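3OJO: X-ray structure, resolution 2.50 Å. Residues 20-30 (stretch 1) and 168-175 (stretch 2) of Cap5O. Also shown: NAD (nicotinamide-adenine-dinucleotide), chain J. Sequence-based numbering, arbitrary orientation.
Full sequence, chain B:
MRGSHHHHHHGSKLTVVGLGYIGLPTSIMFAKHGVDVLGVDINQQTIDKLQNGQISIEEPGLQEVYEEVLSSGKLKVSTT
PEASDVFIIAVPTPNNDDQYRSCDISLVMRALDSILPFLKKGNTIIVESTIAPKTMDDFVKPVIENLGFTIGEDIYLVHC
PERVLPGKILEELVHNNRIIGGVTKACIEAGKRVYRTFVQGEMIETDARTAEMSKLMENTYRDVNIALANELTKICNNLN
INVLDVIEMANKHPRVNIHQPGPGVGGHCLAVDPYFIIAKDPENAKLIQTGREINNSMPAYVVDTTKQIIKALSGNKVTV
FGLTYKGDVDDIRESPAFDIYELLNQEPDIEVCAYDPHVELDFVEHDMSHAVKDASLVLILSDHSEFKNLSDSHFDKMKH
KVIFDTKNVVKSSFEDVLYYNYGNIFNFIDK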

ATOM      1  N   GLY B  20       3.271  32.390   0.555  1.00 32.42           N
ATOM      2  CA  GLY B  20       4.087  31.542  -0.309  1.00 31.95           C
ATOM      3  C   GLY B  20       3.283  30.997  -1.467  1.00 34.71           C
ATOM      4  O   GLY B  20       2.363  31.665  -1.952  1.00 34.29           O
ATOM      5  N   TYR B  21       3.602  29.770  -1.883  1.00 32.39           N
ATOM      6  CA  TYR B  21       2.941  29.069  -2.993  1.00 34.00           C
ATOM      7  C   TYR B  21       1.461  28.803  -2.794  1.00 37.32           C
ATOM      8  O   TYR B  21       0.713  28.756  -3.768  1.00 35.41           O
ATOM      9  CB  TYR B  21       3.730  27.810  -3.413  1.00 36.69           C
ATOM     10  CG  TYR B  21       4.896  28.183  -4.306  1.00 40.48           C
ATOM     11  CD1 TYR B  21       4.736  28.295  -5.687  1.00 42.73           C
ATOM     12  CD2 TYR B  21       6.141  28.501  -3.765  1.00 42.02           C
ATOM     13  CE1 TYR B  21       5.790  28.693  -6.512  1.00 44.93           C
ATOM     14  CE2 TYR B  21       7.200  28.923  -4.578  1.00 43.43           C
ATOM     15  CZ  TYR B  21       7.023  29.007  -5.952  1.00 53.43           C
ATOM     16  OH  TYR B  21       8.065  29.409  -6.761  1.00 56.35           O
ATOM     17  N   ILE B  22       1.035  28.693  -1.531  1.00 35.76           N
ATOM     18  CA  ILE B  22      -0.363  28.499  -1.140  1.00 36.23           C
ATOM     19  C   ILE B  22      -1.062  29.863  -0.893  1.00 42.17           C
ATOM     20  O   ILE B  22      -2.052  30.162  -1.561  1.00 42.86           O
ATOM     21  CB  ILE B  22      -0.455  27.539   0.087  1.00 38.50           C
ATOM     22  CG1 ILE B  22      -0.000  26.101  -0.232  1.00 39.45           C
ATOM     23  CG2 ILE B  22      -1.820  27.584   0.725  1.00 36.56           C
ATOM     24  CD1 ILE B  22      -0.918  25.293  -1.161  1.00 54.15           C
ATOM     25  N   GLY B  23      -0.528  30.655   0.048  1.00 37.87           N
ATOM     26  CA  GLY B  23      -1.078  31.935   0.489  1.00 36.21           C
ATOM     27  C   GLY B  23      -1.184  33.040  -0.539  1.00 40.55           C
ATOM     28  O   GLY B  23      -2.226  33.690  -0.610  1.00 41.65           O
ATOM     29  N   LEU B  24      -0.110  33.312  -1.305  1.00 36.54           N
ATOM     30  CA  LEU B  24      -0.136  34.379  -2.304  1.00 36.28           C
ATOM     31  C   LEU B  24      -1.201  34.149  -3.394  1.00 40.73           C
ATOM     32  O   LEU B  24      -2.066  35.017  -3.521  1.00 42.65           O
ATOM     33  CB  LEU B  24       1.257  34.672  -2.904  1.00 36.12           C
ATOM     34  CG  LEU B  24       1.331  35.804  -3.938  1.00 38.77           C
ATOM     35  CD1 LEU B  24       0.920  37.149  -3.317  1.00 38.82           C
ATOM     36  CD2 LEU B  24       2.705  35.862  -4.581  1.00 36.04           C
ATOM     37  N   PRO B  25      -1.232  33.005  -4.125  1.00 35.95           N
ATOM     38  CA  PRO B  25      -2.309  32.793  -5.111  1.00 36.74           C
ATOM     39  C   PRO B  25      -3.718  32.840  -4.517  1.00 42.27           C
ATOM     40  O   PRO B  25      -4.618  33.386  -5.159  1.00 43.04           O
ATOM     41  CB  PRO B  25      -1.989  31.409  -5.679  1.00 38.31           C
ATOM     42  CG  PRO B  25      -0.516  31.265  -5.481  1.00 42.31           C
ATOM     43  CD  PRO B  25      -0.306  31.855  -4.127  1.00 37.69           C
ATOM     44  N   THR B  26      -3.894  32.314  -3.280  1.00 38.05           N
ATOM     45  CA  THR B  26      -5.161  32.332  -2.534  1.00 37.86           C
ATOM     46  C   THR B  26      -5.599  33.783  -2.259  1.00 42.14           C
ATOM     47  O   THR B  26      -6.765  34.095  -2.477  1.00 40.84           O
ATOM     48  CB  THR B  26      -5.041  31.465  -1.264  1.00 38.18           C
ATOM     49  OG1 THR B  26      -4.747  30.116  -1.651  1.00 45.59           O
ATOM     50  CG2 THR B  26      -6.277  31.517  -0.377  1.00 22.34           C
ATOM     51  N   SER B  27      -4.689  34.651  -1.770  1.00 39.23           N
ATOM     52  CA  SER B  27      -4.981  36.072  -1.536  1.00 39.20           C
ATOM     53  C   SER B  27      -5.398  36.715  -2.858  1.00 41.81           C
ATOM     54  O   SER B  27      -6.400  37.420  -2.907  1.00 40.14           O
ATOM     55  CB  SER B  27      -3.736  36.792  -1.030  1.00 44.13           C
ATOM     56  OG  SER B  27      -3.187  36.121   0.086  1.00 60.71           O
ATOM     57  N   ILE B  28      -4.633  36.433  -3.933  1.00 38.97           N
ATOM     58  CA  ILE B  28      -4.880  36.954  -5.274  1.00 39.65           C
ATOM     59  C   ILE B  28      -6.283  36.536  -5.765  1.00 47.91           C
ATOM     60  O   ILE B  28      -7.015  37.371  -6.286  1.00 48.57           O
ATOM     61  CB  ILE B  28      -3.694  36.595  -6.242  1.00 41.22           C
ATOM     62  CG1 ILE B  28      -2.475  37.489  -5.948  1.00 40.38           C
ATOM     63  CG2 ILE B  28      -4.089  36.675  -7.737  1.00 39.90           C
ATOM     64  CD1 ILE B  28      -1.126  37.008  -6.584  1.00 50.19           C
ATOM     65  N   MET B  29      -6.657  35.271  -5.530  1.00 46.65           N
ATOM     66  CA  MET B  29      -7.926  34.674  -5.909  1.00 47.47           C
ATOM     67  C   MET B  29      -9.170  35.319  -5.260  1.00 54.50           C
ATOM     68  O   MET B  29     -10.127  35.635  -5.971  1.00 54.81           O
ATOM     69  CB  MET B  29      -7.890  33.166  -5.675  1.00 49.64           C
ATOM     70  CG  MET B  29      -8.997  32.429  -6.388  1.00 53.92           C
ATOM     71  SD  MET B  29      -9.204  32.846  -8.147  1.00 58.12           S
ATOM     72  CE  MET B  29      -8.285  31.634  -8.871  1.00 54.73           C
ATOM     73  N   PHE B  30      -9.163  35.515  -3.930  1.00 51.13           N
ATOM     74  CA  PHE B  30     -10.284  36.138  -3.231  1.00 51.45           C
ATOM     75  C   PHE B  30     -10.443  37.613  -3.625  1.00 58.06           C
ATOM     76  O   PHE B  30     -11.575  38.076  -3.791  1.00 58.19           O
ATOM     77  CB  PHE B  30     -10.118  36.017  -1.718  1.00 52.80           C
ATOM     78  CG  PHE B  30     -10.448  34.662  -1.134  1.00 54.04           C
ATOM     79  CD1 PHE B  30     -11.769  34.302  -0.868  1.00 57.32           C
ATOM     80  CD2 PHE B  30      -9.438  33.787  -0.752  1.00 54.78           C
ATOM     81  CE1 PHE B  30     -12.068  33.078  -0.252  1.00 58.10           C
ATOM     82  CE2 PHE B  30      -9.738  32.572  -0.134  1.00 57.05           C
ATOM     83  CZ  PHE B  30     -11.049  32.222   0.105  1.00 55.85           C
ATOM     84  N   LYS B 168      -0.642  25.549 -12.926  1.00 46.52           N
ATOM     85  CA  LYS B 168      -2.107  25.622 -13.003  1.00 45.15           C
ATOM     86  C   LYS B 168      -2.724  25.976 -11.656  1.00 46.62           C
ATOM     87  O   LYS B 168      -3.843  25.531 -11.388  1.00 46.51           O
ATOM     88  CB  LYS B 168      -2.696  24.267 -13.498  1.00 46.30           C
ATOM     89  CG  LYS B 168      -2.310  23.856 -14.918  1.00 61.66           C
ATOM     90  CD  LYS B 168      -2.974  24.757 -15.972  1.00 71.43           C
ATOM     91  CE  LYS B 168      -2.022  25.259 -17.022  1.00 70.83           C
ATOM     92  NZ  LYS B 168      -2.492  26.555 -17.581  1.00 76.68           N
ATOM     93  N   ILE B 169      -2.006  26.753 -10.807  1.00 41.16           N
ATOM     94  CA  ILE B 169      -2.435  27.114  -9.435  1.00 39.93           C
ATOM     95  C   ILE B 169      -3.826  27.706  -9.339  1.00 44.82           C
ATOM     96  O   ILE B 169      -4.651  27.166  -8.597  1.00 45.24           O
ATOM     97  CB  ILE B 169      -1.386  27.927  -8.604  1.00 41.64           C
ATOM     98  CG1 ILE B 169      -0.126  27.082  -8.295  1.00 41.77           C
ATOM     99  CG2 ILE B 169      -2.015  28.453  -7.308  1.00 38.94           C
ATOM    100  CD1 ILE B 169       1.119  27.903  -7.819  1.00 47.90           C
ATOM    101  N   LEU B 170      -4.081  28.816 -10.063  1.00 42.02           N
ATOM    102  CA  LEU B 170      -5.379  29.494 -10.033  1.00 42.41           C
ATOM    103  C   LEU B 170      -6.511  28.625 -10.534  1.00 46.67           C
ATOM    104  O   LEU B 170      -7.550  28.565  -9.874  1.00 46.14           O
ATOM    105  CB  LEU B 170      -5.366  30.856 -10.746  1.00 42.81           C
ATOM    106  CG  LEU B 170      -4.482  31.970 -10.145  1.00 47.31           C
ATOM    107  CD1 LEU B 170      -4.722  33.289 -10.866  1.00 47.12           C
ATOM    108  CD2 LEU B 170      -4.670  32.121  -8.629  1.00 46.45           C
ATOM    109  N   GLU B 171      -6.311  27.922 -11.669  1.00 43.94           N
ATOM    110  CA  GLU B 171      -7.352  27.018 -12.185  1.00 44.78           C
ATOM    111  C   GLU B 171      -7.618  25.918 -11.171  1.00 48.73           C
ATOM    112  O   GLU B 171      -8.770  25.735 -10.771  1.00 50.58           O
ATOM    113  CB  GLU B 171      -7.092  26.469 -13.619  1.00 46.43           C
ATOM    114  CG  GLU B 171      -5.660  26.519 -14.136  1.00 60.69           C
ATOM    115  CD  GLU B 171      -5.161  27.829 -14.730  1.00 81.59           C
ATOM    116  OE1 GLU B 171      -5.775  28.307 -15.713  1.00 76.81           O
ATOM    117  OE2 GLU B 171      -4.117  28.337 -14.257  1.00 63.85           O
ATOM    118  N   GLU B 172      -6.535  25.299 -10.646  1.00 42.41           N
ATOM    119  CA  GLU B 172      -6.586  24.260  -9.614  1.00 40.72           C
ATOM    120  C   GLU B 172      -7.359  24.737  -8.361  1.00 43.39           C
ATOM    121  O   GLU B 172      -8.160  24.003  -7.845  1.00 41.12           O
ATOM    122  CB  GLU B 172      -5.161  23.808  -9.284  1.00 41.89           C
ATOM    123  CG  GLU B 172      -5.033  22.816  -8.142  1.00 58.23           C
ATOM    124  CD  GLU B 172      -4.909  21.358  -8.531  1.00 89.66           C
ATOM    125  OE1 GLU B 172      -5.343  20.993  -9.648  1.00 93.01           O
ATOM    126  OE2 GLU B 172      -4.414  20.569  -7.693  1.00 91.16           O
ATOM    127  N   LEU B 173      -7.167  25.982  -7.935  1.00 43.01           N
ATOM    128  CA  LEU B 173      -7.828  26.583  -6.780  1.00 44.43           C
ATOM    129  C   LEU B 173      -9.356  26.673  -6.954  1.00 51.04           C
ATOM    130  O   LEU B 173     -10.085  26.464  -5.990  1.00 51.41           O
ATOM    131  CB  LEU B 173      -7.211  27.981  -6.583  1.00 45.00           C
ATOM    132  CG  LEU B 173      -6.923  28.535  -5.170  1.00 49.33           C
ATOM    133  CD1 LEU B 173      -6.138  27.562  -4.307  1.00 48.79           C
ATOM    134  CD2 LEU B 173      -6.140  29.832  -5.278  1.00 50.78           C
ATOM    135  N   VAL B 174      -9.827  26.922  -8.189  1.00 48.76           N
ATOM    136  CA  VAL B 174     -11.237  27.052  -8.558  1.00 48.60           C
ATOM    137  C   VAL B 174     -11.962  25.690  -8.736  1.00 54.01           C
ATOM    138  O   VAL B 174     -13.025  25.475  -8.137  1.00 52.37           O
ATOM    139  CB  VAL B 174     -11.378  27.978  -9.818  1.00 52.06           C
ATOM    140  CG1 VAL B 174     -12.767  27.893 -10.447  1.00 51.89           C
ATOM    141  CG2 VAL B 174     -11.064  29.424  -9.473  1.00 51.59           C
ATOM    142  N   HIS B 175     -11.398  24.802  -9.586  1.00 52.37           N
ATOM    143  CA  HIS B 175     -11.979  23.519  -9.999  1.00 53.27           C
ATOM    144  C   HIS B 175     -11.764  22.264  -9.152  1.00 59.76           C
ATOM    145  O   HIS B 175     -12.490  21.285  -9.340  1.00 61.12           O
ATOM    146  CB  HIS B 175     -11.712  23.258 -11.484  1.00 54.32           C
ATOM    147  CG  HIS B 175     -12.242  24.341 -12.365  1.00 58.27           C
ATOM    148  ND1 HIS B 175     -11.396  25.207 -13.030  1.00 60.12           N
ATOM    149  CD2 HIS B 175     -13.522  24.699 -12.611  1.00 60.37           C
ATOM    150  CE1 HIS B 175     -12.186  26.045 -13.683  1.00 59.71           C
ATOM    151  NE2 HIS B 175     -13.472  25.786 -13.452  1.00 60.22           N
TER
HETATM  152  PA  NAD J 500       6.073  28.599   1.481  1.00 39.00           P
HETATM  153  O1A NAD J 500       7.355  28.434   2.196  1.00 39.55           O
HETATM  154  O2A NAD J 500       6.274  28.791   0.030  1.00 40.31           O
HETATM  155  O5B NAD J 500       5.303  29.869   2.098  1.00 39.42           O
HETATM  156  C5B NAD J 500       5.226  30.091   3.481  1.00 35.96           C
HETATM  157  C4B NAD J 500       5.255  31.585   3.701  1.00 34.92           C
HETATM  158  O4B NAD J 500       4.718  31.880   4.973  1.00 33.45           O
HETATM  159  C3B NAD J 500       6.669  32.177   3.634  1.00 38.63           C
HETATM  160  O3B NAD J 500       6.650  33.348   2.825  1.00 37.86           O
HETATM  161  C2B NAD J 500       6.924  32.594   5.077  1.00 38.32           C
HETATM  162  O2B NAD J 500       7.779  33.712   5.202  1.00 37.14           O
HETATM  163  C1B NAD J 500       5.522  32.876   5.589  1.00 36.66           C
HETATM  164  N9A NAD J 500       5.457  32.755   7.053  1.00 38.19           N
HETATM  165  C8A NAD J 500       6.098  31.808   7.822  1.00 40.20           C
HETATM  166  N7A NAD J 500       5.702  31.951   9.106  1.00 38.90           N
HETATM  167  C5A NAD J 500       4.824  32.983   9.159  1.00 39.76           C
HETATM  168  C6A NAD J 500       4.135  33.564  10.225  1.00 41.52           C
HETATM  169  N6A NAD J 500       4.313  33.063  11.452  1.00 42.49           N
HETATM  170  N1A NAD J 500       3.279  34.635   9.981  1.00 37.22           N
HETATM  171  C2A NAD J 500       3.101  35.115   8.693  1.00 33.76           C
HETATM  172  N3A NAD J 500       3.789  34.538   7.643  1.00 35.75           N
HETATM  173  C4A NAD J 500       4.637  33.489   7.872  1.00 37.47           C
HETATM  174  O3  NAD J 500       5.129  27.327   1.818  1.00 45.53           O
HETATM  175  PN  NAD J 500       3.895  26.865   0.902  1.00 46.36           P
HETATM  176  O1N NAD J 500       4.441  26.033  -0.200  1.00 51.18           O
HETATM  177  O2N NAD J 500       3.029  28.033   0.604  1.00 45.63           O
HETATM  178  O5D NAD J 500       3.114  25.864   1.854  1.00 51.08           O
HETATM  179  C5D NAD J 500       2.865  26.171   3.201  1.00 58.41           C
HETATM  180  C4D NAD J 500       2.328  24.910   3.870  1.00 65.77           C
HETATM  181  O4D NAD J 500       1.123  24.497   3.244  1.00 69.99           O
HETATM  182  C3D NAD J 500       3.231  23.686   3.714  1.00 66.66           C
HETATM  183  O3D NAD J 500       4.392  23.653   4.523  1.00 69.41           O
HETATM  184  C2D NAD J 500       2.245  22.598   4.061  1.00 65.08           C
HETATM  185  O2D NAD J 500       1.912  22.711   5.420  1.00 61.08           O
HETATM  186  C1D NAD J 500       1.017  23.081   3.308  1.00 70.12           C
HETATM  187  N1N NAD J 500       1.029  22.421   1.982  1.00 73.05           N
HETATM  188  C2N NAD J 500       1.563  23.025   0.865  1.00 74.66           C
HETATM  189  C3N NAD J 500       1.578  22.337  -0.358  1.00 78.16           C
HETATM  190  C7N NAD J 500       1.736  23.090  -1.649  1.00 79.86           C
HETATM  191  O7N NAD J 500       0.859  22.766  -2.711  1.00 79.40           O
HETATM  192  N7N NAD J 500       2.700  24.011  -1.775  1.00 79.98           N
HETATM  193  C4N NAD J 500       1.083  21.027  -0.426  1.00 78.98           C
HETATM  194  C5N NAD J 500       0.579  20.406   0.716  1.00 78.38           C
HETATM  195  C6N NAD J 500       0.577  21.120   1.916  1.00 76.03           C

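Two helices can pack without a single hydrogen bond between them, provided that each satisfies its own polar groups and offers carbon to the other. Cap5O gives a compact example, with helix axes 10.2 Å apart at closest approach and inclined at 67°; along the second helix, contacting residues recur with the helical repeat. Lys168, at the N-cap position, stays out of reach. Ile169 makes the first contacts: its CG2 lies 3.4 Å from CB of Pro25, and its CD1 reaches the edge of the Tyr21 ring, 4.2 Å from CD1 of that ring. Leu170 starts sideways, yet its end comes nearer, placing CD2 4.0 Å from Pro25 CB; its CB also lies 3.6 Å from Met29 CE. Glu171 points away and Glu172 is out of reach, as helical periodicity predicts. One turn after Ile169, Leu173 points toward stretch 1 again, and its CD2 lies 3.8 Å from both Thr26 CA and Met29 CB. The Thr26 hydroxyl is already engaged, OG1 donating to Ile22 O at 2.7 Å within stretch 1, so its proton is already used where Leu173 CD2 lies 3.9 Å from Thr26 OG1. Val174 closes the contact, its CG2 3.6 Å from Met29 CE, the same methyl that meets Leu170; His175 lies beyond reach.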